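Local coordinates for protein galactose-1-phosphate uridylyltransferase (Bacillus cereus, PDB 4QVU) that is of unknown function but adopts a HIT-like fold, binds zinc and may act as a UDP-glucose:hexose-1-phosphate uridylyltransferase, at residues L94-N99 with T103-Y108; V146-Q149 with E155-I158; V190-T195 with K245-A250; F207-Y210 with I215-K218; V224-Y229 with I234-T239. All blocks are in the same frame, centred on the assembly; numbering follows the deposited sequence.

Contact 1 (L94-N99 with T103-Y108); sequences LNLQKN and TSVILY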
# COMPACT_ATOMS: atom_id res chain seq x y z
N LEU A 94 -3.51 8.51 -30.78
CA LEU A 94 -4.22 7.29 -31.13
C LEU A 94 -3.83 6.81 -32.53
O LEU A 94 -3.71 5.60 -32.71
CB LEU A 94 -5.74 7.48 -31.02
CG LEU A 94 -6.28 7.72 -29.59
CD1 LEU A 94 -7.75 7.89 -29.58
CD2 LEU A 94 -5.90 6.60 -28.63
N ASN A 95 -3.57 7.72 -33.49
CA ASN A 95 -3.18 7.34 -34.85
C ASN A 95 -1.76 6.78 -34.89
O ASN A 95 -1.50 5.90 -35.71
CB ASN A 95 -3.29 8.50 -35.82
CG ASN A 95 -4.71 8.85 -36.19
OD1 ASN A 95 -5.56 7.97 -36.42
ND2 ASN A 95 -4.98 10.13 -36.32
N LEU A 96 -0.83 7.29 -34.03
CA LEU A 96 0.56 6.81 -34.00
C LEU A 96 0.63 5.38 -33.44
O LEU A 96 1.50 4.61 -33.86
CB LEU A 96 1.47 7.75 -33.19
CG LEU A 96 3.00 7.56 -33.34
CD1 LEU A 96 3.50 8.08 -34.69
CD2 LEU A 96 3.76 8.26 -32.22
N GLN A 97 -0.31 5.01 -32.53
CA GLN A 97 -0.38 3.68 -31.92
C GLN A 97 -0.78 2.62 -32.97
O GLN A 97 -0.40 1.45 -32.83
CB GLN A 97 -1.36 3.69 -30.75
CG GLN A 97 -1.18 2.53 -29.77
CD GLN A 97 -1.53 2.88 -28.34
OE1 GLN A 97 -0.87 2.42 -27.41
NE2 GLN A 97 -2.52 3.74 -28.12
N LYS A 98 -1.50 3.05 -34.04
CA LYS A 98 -1.95 2.21 -35.15
C LYS A 98 -0.75 1.77 -36.02
O LYS A 98 -0.85 0.78 -36.75
CB LYS A 98 -2.99 2.96 -36.01
CG LYS A 98 -4.22 3.38 -35.22
CD LYS A 98 -5.21 4.18 -36.05
CE LYS A 98 -6.33 4.78 -35.22
NZ LYS A 98 -7.15 3.75 -34.54
N ASN A 99 0.37 2.51 -35.92
CA ASN A 99 1.63 2.18 -36.59
C ASN A 99 2.19 0.93 -35.91
O ASN A 99 2.48 0.95 -34.71
CB ASN A 99 2.58 3.40 -36.53
CG ASN A 99 3.99 3.23 -37.05
OD1 ASN A 99 4.58 2.15 -37.04
ND2 ASN A 99 4.61 4.34 -37.41
N THR A 103 4.56 -1.00 -29.79
CA THR A 103 3.78 -1.83 -28.88
C THR A 103 2.71 -0.94 -28.25
O THR A 103 1.55 -1.34 -28.14
CB THR A 103 4.70 -2.51 -27.85
OG1 THR A 103 5.69 -3.28 -28.54
CG2 THR A 103 3.93 -3.40 -26.87
N SER A 104 3.10 0.29 -27.86
CA SER A 104 2.22 1.30 -27.27
C SER A 104 2.81 2.71 -27.47
O SER A 104 4.00 2.86 -27.75
CB SER A 104 1.98 1.04 -25.79
OG SER A 104 3.09 1.40 -24.98
N VAL A 105 1.95 3.73 -27.34
CA VAL A 105 2.30 5.14 -27.48
C VAL A 105 1.74 5.89 -26.26
O VAL A 105 0.55 5.77 -25.95
CB VAL A 105 1.80 5.72 -28.83
CG1 VAL A 105 1.95 7.23 -28.88
CG2 VAL A 105 2.51 5.08 -30.02
N ILE A 106 2.60 6.66 -25.59
CA ILE A 106 2.26 7.46 -24.42
C ILE A 106 2.01 8.90 -24.82
O ILE A 106 2.77 9.47 -25.61
CB ILE A 106 3.40 7.37 -23.37
CG1 ILE A 106 3.37 6.03 -22.61
CG2 ILE A 106 3.36 8.55 -22.39
CD1 ILE A 106 4.49 5.84 -21.58
N LEU A 107 0.95 9.50 -24.24
CA LEU A 107 0.55 10.90 -24.32
C LEU A 107 0.48 11.43 -22.88
O LEU A 107 -0.28 10.89 -22.06
CB LEU A 107 -0.77 11.10 -25.09
CG LEU A 107 -1.44 12.50 -25.02
CD1 LEU A 107 -0.59 13.58 -25.65
CD2 LEU A 107 -2.79 12.49 -25.66
N TYR A 108 1.31 12.43 -22.57
CA TYR A 108 1.36 13.00 -21.22
C TYR A 108 1.90 14.44 -21.25
O TYR A 108 2.47 14.88 -22.26
CB TYR A 108 2.22 12.10 -20.28
CG TYR A 108 3.72 12.27 -20.38
CD1 TYR A 108 4.43 11.70 -21.43
CD2 TYR A 108 4.44 12.92 -19.38
CE1 TYR A 108 5.81 11.83 -21.52
CE2 TYR A 108 5.83 13.05 -19.46
CZ TYR A 108 6.51 12.50 -20.53
OH TYR A 108 7.87 12.62 -20.60
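Gln-97 sends its CG anti to the backbone N (chi1 -161°) and then bends at chi2, which carries the amide across to the backbone of Val-105. This is a helix-strand contact of the HIT-like fold. The C-terminal part of helix 79-97 lies against the start of strand 104-111, and a short loop joins the two. Val-105 N donates to Gln-97 OE1 at 3.1 Å. The N-H comes down on the oxygen from well above the carbonyl plane, 62° out of it. The same oxygen, Gln-97 OE1, also lies 3.3 Å from Ser-104 CA.

In Leu-96 a chi1 of -166° turns the branched end to the strand. Leu-96 CD2 meets Val-105 CG1 at 3.9 Å, and the two side chains cross at about a right angle. The other branch of Val-105 faces the helix backbone, with Val-105 CG2 3.7 Å from Gln-97 CA. Val-105 thus meets the helix through both methyls and through its N-H.

The strand starts with a classic beta bulge, where Thr-103 and Ser-104 both face Met-129. Ser-104 OG turns to other partners, the backbone O of Val-132 and N of Tyr-134. The carbonyl of Val-105 is also engaged, by the indole NE1 of Trp-93 one turn back in the helix. The CB of Ser-104 lies 3.6 Å from Gln-97 OE1.

Contact 2 (V146-Q149 with E155-I158); sequences VIVQ and ELNI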
# COMPACT_ATOMS: atom_id res chain seq x y z
N VAL A 146 -13.69 7.79 -5.73
CA VAL A 146 -14.74 8.64 -5.18
C VAL A 146 -15.17 9.60 -6.28
O VAL A 146 -14.38 10.44 -6.70
CB VAL A 146 -14.25 9.38 -3.91
CG1 VAL A 146 -15.36 10.23 -3.29
CG2 VAL A 146 -13.69 8.41 -2.89
N ILE A 147 -16.42 9.46 -6.73
CA ILE A 147 -17.03 10.26 -7.79
C ILE A 147 -17.23 11.74 -7.33
O ILE A 147 -17.83 12.00 -6.29
CB ILE A 147 -18.37 9.60 -8.19
CG1 ILE A 147 -18.10 8.22 -8.86
CG2 ILE A 147 -19.22 10.51 -9.10
CD1 ILE A 147 -19.27 7.28 -8.90
N VAL A 148 -16.72 12.68 -8.15
CA VAL A 148 -16.83 14.14 -7.97
C VAL A 148 -17.99 14.62 -8.85
O VAL A 148 -18.88 15.34 -8.39
CB VAL A 148 -15.49 14.87 -8.29
CG1 VAL A 148 -15.60 16.37 -8.04
CG2 VAL A 148 -14.33 14.28 -7.49
N GLN A 149 -17.98 14.17 -10.12
CA GLN A 149 -18.96 14.42 -11.18
C GLN A 149 -19.12 13.15 -12.01
O GLN A 149 -18.12 12.48 -12.26
CB GLN A 149 -18.53 15.59 -12.08
CG GLN A 149 -18.56 16.96 -11.41
CD GLN A 149 -19.93 17.57 -11.39
OE1 GLN A 149 -20.43 18.07 -12.41
NE2 GLN A 149 -20.54 17.61 -10.21
N GLU A 155 -17.09 10.85 -16.44
CA GLU A 155 -16.89 10.56 -15.03
C GLU A 155 -15.60 11.19 -14.54
O GLU A 155 -14.55 11.00 -15.16
CB GLU A 155 -16.88 9.04 -14.75
CG GLU A 155 -16.63 8.70 -13.29
CD GLU A 155 -16.40 7.25 -12.92
OE1 GLU A 155 -17.17 6.38 -13.39
OE2 GLU A 155 -15.50 7.00 -12.09
N LEU A 156 -15.68 11.91 -13.41
CA LEU A 156 -14.57 12.51 -12.70
C LEU A 156 -14.54 11.93 -11.30
O LEU A 156 -15.52 12.04 -10.57
CB LEU A 156 -14.64 14.05 -12.69
CG LEU A 156 -13.68 14.81 -11.73
CD1 LEU A 156 -12.21 14.56 -12.04
CD2 LEU A 156 -13.94 16.27 -11.77
N ASN A 157 -13.42 11.31 -10.93
CA ASN A 157 -13.28 10.74 -9.60
C ASN A 157 -11.89 11.04 -9.04
O ASN A 157 -11.03 11.54 -9.76
CB ASN A 157 -13.55 9.21 -9.62
CG ASN A 157 -12.51 8.35 -10.30
OD1 ASN A 157 -11.33 8.34 -9.93
ND2 ASN A 157 -12.93 7.54 -11.26
N ILE A 158 -11.69 10.73 -7.74
CA ILE A 158 -10.43 10.81 -7.01
C ILE A 158 -10.04 9.37 -6.66
O ILE A 158 -10.86 8.65 -6.09
CB ILE A 158 -10.50 11.73 -5.75
CG1 ILE A 158 -11.23 13.05 -6.05
CG2 ILE A 158 -9.08 11.97 -5.17
CD1 ILE A 158 -11.64 13.83 -4.85
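The carboxylate of Glu-155 and the amide of Asn-157 lie on the same side of the hairpin as Ile-147, whose CG1 comes within 4.3 Å of Glu-155 OE2. Asn-157 ND2 donates to Glu-155 OE2 at 2.8 Å. The acceptor lies in the plane of the amide, and the carboxylate is met on its anti side. Glu-155 OE1 makes a salt bridge with Lys-150, so both carboxylate oxygens have partners. Asn-157 OD1 accepts from Asn-170 of the next strand.

The backbones pair antiparallel. Val-146 and Ile-158 bond in both directions. Further along, Leu-156 O accepts from both Val-148 N, at 2.8 Å, and Gln-149 N, at 3.3 Å. Leu-156 N returns a bond to Gln-149 O.

Val-148 points toward the partner strand. Val-148 CG2 meets Ile-158 CG1 at 3.6 Å, and Val-148 CB meets Leu-156 CG at 3.9 Å. Leu-248 of helix 241-249 also packs on Val-148. In the assembly, Val-146 touches Val-146 of the third subunit. Val-148 and Gln-149 both face Leu-156: this is a classic beta bulge, set in the hairpin whose strand 145-150 is outermost in this chain's antiparallel sheet of the HIT-like fold.

Contact 3 (V190-T195 with K245-A250); sequences VRYILT and KIQLAA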
# COMPACT_ATOMS: atom_id res chain seq x y z
N VAL A 190 -7.40 21.21 -13.57
CA VAL A 190 -6.10 21.91 -13.58
C VAL A 190 -6.24 23.26 -12.85
O VAL A 190 -5.43 23.55 -11.96
CB VAL A 190 -5.55 22.08 -15.03
CG1 VAL A 190 -4.49 23.18 -15.13
CG2 VAL A 190 -5.00 20.75 -15.56
N ARG A 191 -7.29 24.04 -13.19
CA ARG A 191 -7.59 25.34 -12.57
C ARG A 191 -7.71 25.20 -11.06
O ARG A 191 -7.16 26.04 -10.34
CB ARG A 191 -8.87 25.96 -13.15
CG ARG A 191 -8.64 26.64 -14.48
CD ARG A 191 -9.93 27.03 -15.17
NE ARG A 191 -9.66 27.90 -16.32
CZ ARG A 191 -10.54 28.19 -17.27
NH1 ARG A 191 -11.75 27.65 -17.25
NH2 ARG A 191 -10.20 29.00 -18.27
N TYR A 192 -8.37 24.13 -10.57
CA TYR A 192 -8.52 23.85 -9.15
C TYR A 192 -7.17 23.56 -8.50
O TYR A 192 -6.90 24.09 -7.42
CB TYR A 192 -9.49 22.67 -8.91
CG TYR A 192 -9.41 22.06 -7.53
CD1 TYR A 192 -9.95 22.71 -6.42
CD2 TYR A 192 -8.77 20.84 -7.32
CE1 TYR A 192 -9.86 22.16 -5.15
CE2 TYR A 192 -8.67 20.29 -6.05
CZ TYR A 192 -9.22 20.95 -4.96
OH TYR A 192 -9.10 20.40 -3.71
N ILE A 193 -6.32 22.73 -9.15
CA ILE A 193 -5.00 22.36 -8.63
C ILE A 193 -4.13 23.62 -8.48
O ILE A 193 -3.52 23.82 -7.43
CB ILE A 193 -4.29 21.28 -9.50
CG1 ILE A 193 -5.09 19.96 -9.45
CG2 ILE A 193 -2.83 21.07 -9.05
CD1 ILE A 193 -4.61 18.90 -10.38
N LEU A 194 -4.12 24.48 -9.51
CA LEU A 194 -3.30 25.69 -9.49
C LEU A 194 -3.84 26.76 -8.54
O LEU A 194 -3.06 27.62 -8.12
CB LEU A 194 -3.20 26.29 -10.90
CG LEU A 194 -2.51 25.45 -11.97
CD1 LEU A 194 -2.53 26.15 -13.30
CD2 LEU A 194 -1.07 25.11 -11.60
N THR A 195 -5.14 26.71 -8.17
CA THR A 195 -5.76 27.74 -7.35
C THR A 195 -6.07 27.30 -5.90
O THR A 195 -5.61 27.99 -4.98
CB THR A 195 -7.07 28.21 -8.02
OG1 THR A 195 -6.78 28.62 -9.35
CG2 THR A 195 -7.76 29.35 -7.27
N LYS A 245 -13.05 16.21 -2.64
CA LYS A 245 -14.27 15.96 -3.40
C LYS A 245 -15.20 17.18 -3.36
O LYS A 245 -15.67 17.60 -4.42
CB LYS A 245 -14.98 14.72 -2.85
CG LYS A 245 -16.35 14.43 -3.47
CD LYS A 245 -17.11 13.52 -2.55
CE LYS A 245 -18.53 13.32 -2.98
NZ LYS A 245 -19.29 12.55 -1.96
N ILE A 246 -15.46 17.73 -2.15
CA ILE A 246 -16.34 18.88 -1.93
C ILE A 246 -15.76 20.13 -2.62
O ILE A 246 -16.50 20.79 -3.35
CB ILE A 246 -16.59 19.14 -0.41
CG1 ILE A 246 -17.50 18.05 0.21
CG2 ILE A 246 -17.20 20.53 -0.16
CD1 ILE A 246 -17.52 18.00 1.82
N GLN A 247 -14.47 20.46 -2.38
CA GLN A 247 -13.93 21.70 -2.93
C GLN A 247 -13.67 21.60 -4.45
O GLN A 247 -13.80 22.63 -5.11
CB GLN A 247 -12.67 22.21 -2.20
CG GLN A 247 -11.53 21.26 -2.00
CD GLN A 247 -10.40 21.96 -1.28
OE1 GLN A 247 -9.33 22.20 -1.84
NE2 GLN A 247 -10.65 22.37 -0.03
N LEU A 248 -13.41 20.40 -5.01
CA LEU A 248 -13.27 20.27 -6.46
C LEU A 248 -14.66 20.37 -7.13
O LEU A 248 -14.76 20.94 -8.22
CB LEU A 248 -12.55 18.97 -6.88
CG LEU A 248 -12.50 18.63 -8.40
CD1 LEU A 248 -11.79 19.71 -9.21
CD2 LEU A 248 -11.84 17.31 -8.62
N ALA A 249 -15.73 19.85 -6.47
CA ALA A 249 -17.10 19.87 -6.99
C ALA A 249 -17.62 21.32 -7.17
O ALA A 249 -18.48 21.56 -8.02
CB ALA A 249 -18.02 19.11 -6.06
N ALA A 250 -17.06 22.28 -6.41
CA ALA A 250 -17.40 23.71 -6.45
C ALA A 250 -16.92 24.36 -7.77
O ALA A 250 -17.31 25.49 -8.04
CB ALA A 250 -16.77 24.42 -5.27
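Tyr-192 and Leu-248 mark the nearest approach of two helix backbones, with their CA atoms 6.5 Å apart. The segments belong to helices 179-195 and 241-249, and a single aromatic side chain carries the contact. Tyr-192 points toward the other helix and lays one ring face against Leu-248. The CB of Leu-248 stands over that face, 4.2 Å from the centroid of the Tyr-192 ring and 9° off the normal, which makes a CH-pi contact. Leu-248 CD1 reaches the root of the ring, 3.7 Å from Tyr-192 CD2 and equally close to Tyr-192 CG.

Both helices lie by the antiparallel sheet of the HIT-like fold. Tyr-192 and Leu-248 both touch Phe-169 of strand 169-173, so helix, helix and sheet meet at this point. Tyr-192 also packs on Phe-197, in the loop that follows its own helix.

The phenol end is held by Gln-247. Tyr-192 OH donates to Gln-247 OE1 at 2.6 Å. The hydroxyl comes at the carbonyl from the side, not head-on. Amide and ring planes stand nearly perpendicular, 86° apart, and the amide lies at the ring edge. Gln-247 CG is wedged between its backbone N and carbonyl carbon (chi1 52°). The extended chain beyond CG brings OE1 to the hydroxyl. Gln-247 OE1 also lies 3.4 Å from Tyr-192 CE1, near the plane of the ring.

Contact 4 (F207-Y210 with I215-K218); sequences FFYY and IICK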
# COMPACT_ATOMS: atom_id res chain seq x y z
N PHE A 207 -1.73 12.45 -17.58
CA PHE A 207 -1.40 11.14 -18.16
C PHE A 207 -2.61 10.62 -18.87
O PHE A 207 -3.70 10.62 -18.30
CB PHE A 207 -0.91 10.13 -17.12
CG PHE A 207 0.29 10.58 -16.34
CD1 PHE A 207 1.55 10.60 -16.92
CD2 PHE A 207 0.17 10.97 -15.01
CE1 PHE A 207 2.66 11.04 -16.21
CE2 PHE A 207 1.28 11.39 -14.29
CZ PHE A 207 2.52 11.43 -14.90
N PHE A 208 -2.43 10.20 -20.13
CA PHE A 208 -3.54 9.67 -20.90
C PHE A 208 -3.37 8.18 -21.07
O PHE A 208 -2.24 7.68 -21.16
CB PHE A 208 -3.65 10.37 -22.26
CG PHE A 208 -4.16 11.79 -22.18
CD1 PHE A 208 -3.30 12.85 -21.89
CD2 PHE A 208 -5.50 12.07 -22.43
CE1 PHE A 208 -3.77 14.16 -21.84
CE2 PHE A 208 -5.98 13.39 -22.37
CZ PHE A 208 -5.10 14.43 -22.08
N TYR A 209 -4.50 7.47 -21.07
CA TYR A 209 -4.58 6.01 -21.21
C TYR A 209 -5.75 5.62 -22.11
O TYR A 209 -6.81 6.26 -22.07
CB TYR A 209 -4.76 5.32 -19.83
CG TYR A 209 -3.89 5.87 -18.70
CD1 TYR A 209 -4.24 7.03 -18.03
CD2 TYR A 209 -2.77 5.16 -18.25
CE1 TYR A 209 -3.45 7.54 -17.00
CE2 TYR A 209 -2.00 5.63 -17.19
CZ TYR A 209 -2.33 6.83 -16.58
OH TYR A 209 -1.59 7.32 -15.54
N TYR A 210 -5.54 4.57 -22.92
CA TYR A 210 -6.58 3.96 -23.73
C TYR A 210 -6.71 2.55 -23.17
O TYR A 210 -5.88 1.69 -23.45
CB TYR A 210 -6.31 4.02 -25.25
CG TYR A 210 -7.44 3.42 -26.06
CD1 TYR A 210 -8.58 4.17 -26.36
CD2 TYR A 210 -7.41 2.09 -26.46
CE1 TYR A 210 -9.65 3.61 -27.06
CE2 TYR A 210 -8.48 1.52 -27.16
CZ TYR A 210 -9.59 2.28 -27.45
OH TYR A 210 -10.65 1.73 -28.13
N ILE A 215 -11.15 6.41 -22.86
CA ILE A 215 -10.07 7.39 -22.86
C ILE A 215 -10.07 8.01 -21.49
O ILE A 215 -11.08 8.58 -21.06
CB ILE A 215 -10.12 8.43 -24.01
CG1 ILE A 215 -9.95 7.72 -25.38
CG2 ILE A 215 -9.04 9.52 -23.79
CD1 ILE A 215 -10.15 8.59 -26.62
N ILE A 216 -8.96 7.83 -20.77
CA ILE A 216 -8.76 8.30 -19.40
C ILE A 216 -7.65 9.32 -19.34
O ILE A 216 -6.57 9.10 -19.90
CB ILE A 216 -8.45 7.11 -18.44
CG1 ILE A 216 -9.51 5.98 -18.55
CG2 ILE A 216 -8.27 7.61 -16.99
CD1 ILE A 216 -9.15 4.65 -17.88
N CYS A 217 -7.90 10.41 -18.61
CA CYS A 217 -6.89 11.38 -18.30
C CYS A 217 -6.71 11.44 -16.80
O CYS A 217 -7.63 11.83 -16.08
CB CYS A 217 -7.17 12.76 -18.88
SG CYS A 217 -5.89 13.97 -18.47
N LYS A 218 -5.52 11.05 -16.33
CA LYS A 218 -5.20 11.14 -14.92
C LYS A 218 -4.45 12.45 -14.69
O LYS A 218 -3.41 12.68 -15.31
CB LYS A 218 -4.41 9.92 -14.44
CG LYS A 218 -4.16 9.89 -12.94
CD LYS A 218 -3.31 8.70 -12.52
CE LYS A 218 -4.08 7.40 -12.45
NZ LYS A 218 -4.97 7.34 -11.26
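Phe-208 and Cys-217 face each other across an antiparallel beta hairpin, as a non-hydrogen-bonded pair. The hairpin joins strands 203-211 and 214-222 near the middle of the sheet of the HIT-like fold. Cys-217 SG stands over one face of the Phe-208 ring, 4.0 Å from the centroid and 20° off the normal, displaced toward the rim. This is a sulfur-aromatic contact. The CB of Cys-217 adds a CH-pi contact on the same ring. Next to this pair, Tyr-210 offers the edge of its ring to Ile-215, with Tyr-210 CD1 3.9 Å from Ile-215 CG1.

The other side of the sheet carries Phe-207, Tyr-209, Ile-216 and Lys-218. Tyr-209 leans diagonally across to Lys-218, and its edge atom CE1 lies 3.6 Å from Lys-218 CB. Two reciprocal pairs of backbone bonds hold this register. Phe-207 pairs with Lys-218 and Tyr-209 with Ile-216.

Outside this shell, helices 79-97 and 179-195 cover the Phe-208 side through Ile-90 and Ile-186. On the other side the polar ends have outside partners. Lys-218 NZ is bonded to Asn-142 O and Asn-170 OD1 and makes a salt bridge with Glu-168. Tyr-209 OH is bonded to Gly-231 O of the second subunit, so this side of the sheet takes part in the assembly. The aliphatic chain of Lys-218 runs beside that hydroxyl, with Lys-218 CD 3.7 Å from Tyr-209 OH.

Contact 5 (V224-Y229 with I234-T239); sequences VVSPLY and IPQVST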
# COMPACT_ATOMS: atom_id res chain seq x y z
N VAL A 224 6.32 19.31 -3.33
CA VAL A 224 7.31 18.75 -2.40
C VAL A 224 6.52 18.44 -1.12
O VAL A 224 5.90 19.34 -0.55
CB VAL A 224 8.56 19.66 -2.19
CG1 VAL A 224 9.49 19.08 -1.13
CG2 VAL A 224 9.31 19.86 -3.51
N VAL A 225 6.45 17.16 -0.76
CA VAL A 225 5.71 16.73 0.43
C VAL A 225 6.42 17.29 1.69
O VAL A 225 7.66 17.35 1.73
CB VAL A 225 5.56 15.18 0.50
CG1 VAL A 225 4.67 14.75 1.66
CG2 VAL A 225 5.01 14.62 -0.82
N SER A 226 5.61 17.76 2.67
CA SER A 226 6.04 18.28 3.96
C SER A 226 6.94 17.25 4.70
O SER A 226 6.57 16.07 4.77
CB SER A 226 4.83 18.66 4.81
OG SER A 226 5.17 18.88 6.17
N PRO A 227 8.09 17.67 5.28
CA PRO A 227 8.97 16.72 5.98
C PRO A 227 8.30 16.04 7.18
O PRO A 227 8.62 14.89 7.48
CB PRO A 227 10.12 17.59 6.46
CG PRO A 227 10.10 18.78 5.60
CD PRO A 227 8.67 19.03 5.28
N LEU A 228 7.36 16.73 7.85
CA LEU A 228 6.64 16.20 9.01
C LEU A 228 5.68 15.11 8.58
O LEU A 228 5.43 14.21 9.37
CB LEU A 228 5.91 17.32 9.75
CG LEU A 228 6.67 17.89 10.95
CD1 LEU A 228 8.05 18.41 10.56
CD2 LEU A 228 5.85 18.94 11.65
N TYR A 229 5.22 15.15 7.33
CA TYR A 229 4.36 14.12 6.76
C TYR A 229 5.21 12.94 6.28
O TYR A 229 4.86 11.79 6.55
CB TYR A 229 3.48 14.67 5.61
CG TYR A 229 2.43 13.66 5.19
CD1 TYR A 229 1.24 13.54 5.90
CD2 TYR A 229 2.68 12.75 4.17
CE1 TYR A 229 0.30 12.56 5.58
CE2 TYR A 229 1.75 11.76 3.85
CZ TYR A 229 0.56 11.68 4.55
OH TYR A 229 -0.38 10.73 4.23
N ILE A 234 2.38 13.49 9.88
CA ILE A 234 1.78 14.62 10.57
C ILE A 234 1.38 15.59 9.47
O ILE A 234 2.26 16.23 8.88
CB ILE A 234 2.70 15.26 11.67
CG1 ILE A 234 2.99 14.24 12.80
CG2 ILE A 234 2.05 16.54 12.23
CD1 ILE A 234 3.99 14.66 13.83
N PRO A 235 0.08 15.65 9.09
CA PRO A 235 -0.30 16.54 7.98
C PRO A 235 -0.48 17.99 8.41
O PRO A 235 -0.81 18.25 9.56
CB PRO A 235 -1.63 15.96 7.51
CG PRO A 235 -2.23 15.33 8.74
CD PRO A 235 -1.09 14.94 9.65
N GLN A 236 -0.26 18.92 7.47
CA GLN A 236 -0.44 20.37 7.69
C GLN A 236 -1.90 20.71 7.37
O GLN A 236 -2.58 21.33 8.19
CB GLN A 236 0.54 21.21 6.84
CG GLN A 236 2.01 20.75 6.83
CD GLN A 236 2.71 20.67 8.18
OE1 GLN A 236 3.31 19.65 8.53
NE2 GLN A 236 2.65 21.74 8.96
N VAL A 237 -2.37 20.25 6.19
CA VAL A 237 -3.73 20.37 5.67
C VAL A 237 -4.53 19.09 6.00
O VAL A 237 -4.02 18.20 6.68
CB VAL A 237 -3.73 20.67 4.13
CG1 VAL A 237 -3.21 22.07 3.82
CG2 VAL A 237 -2.96 19.60 3.33
N SER A 238 -5.79 18.99 5.49
CA SER A 238 -6.65 17.81 5.63
C SER A 238 -6.28 16.76 4.59
O SER A 238 -6.14 17.10 3.41
CB SER A 238 -8.12 18.19 5.48
OG SER A 238 -8.93 17.04 5.28
N THR A 239 -6.13 15.50 5.02
CA THR A 239 -5.80 14.38 4.13
C THR A 239 -7.07 13.65 3.64
O THR A 239 -6.97 12.64 2.94
CB THR A 239 -4.87 13.39 4.85
OG1 THR A 239 -5.49 12.97 6.06
CG2 THR A 239 -3.50 13.98 5.13
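Gln-236 reaches back to Ser-226 and Leu-228 from the loop that follows helix 227-232. From CB the chain turns so that CG lies anti to its carbonyl carbon (chi1 -46°), and the chain bends at chi2. Gln-236 CG then sits 4.0 Å from Ser-226 CB. Gln-236 CD comes next, 3.6 Å from Ser-226 OG. At the tip, Gln-236 OE1 accepts a hydrogen bond from Ser-226 OG at 3.1 Å. The hydroxyl is raised out of the plane of the amide by 47°. Gln-236 OE1 also lies 3.7 Å from Leu-228 CB, and the two side chains cross at about a right angle.

Ser-226 holds the N-cap position of the short helix. At the other end of the contact, Ile-234 N donates to Leu-228 O at 3.2 Å. Beside the Ile-234 bond, the ring of Tyr-229 turns its edge to Pro-235, with Tyr-229 CD1 4.0 Å from Pro-235 CA. Tyr-229 CE1 also meets Thr-239 CG2 at 4.1 Å.

The unit reaches into the assembly. Leu-228 packs on Tyr-108 of the second subunit, and Thr-239 OG1 is bonded to Asp-141 of the third. The contact lies at the surface, where two hydrogen bonds and a few apolar contacts join the segments. With so few internal links, this part of the chain probably relies in part on the neighbouring subunits.

Overall arrangement
Contacts 1 and 2 close in turn along the chain. Contact 3 then spans 190 to 250 and encloses contacts 4 and 5. Contact 1 falls in the N-terminal domain of the family and the others in the C-terminal one. Contacts 1, 2 and 4 reach one antiparallel sheet. Contacts 1 and 4 touch, with centres 12 Å apart, because strands 104-111 and 203-211 are neighbours and join the two domains. Contacts 2 and 3 also touch, at 12 Å between centres, where helix 241-249 packs on the hairpin. The centre of contact 5 lies about 24 Å from the centre of the chain. It and contacts 1 and 4 touch the second subunit, which ties the fold into the assembly.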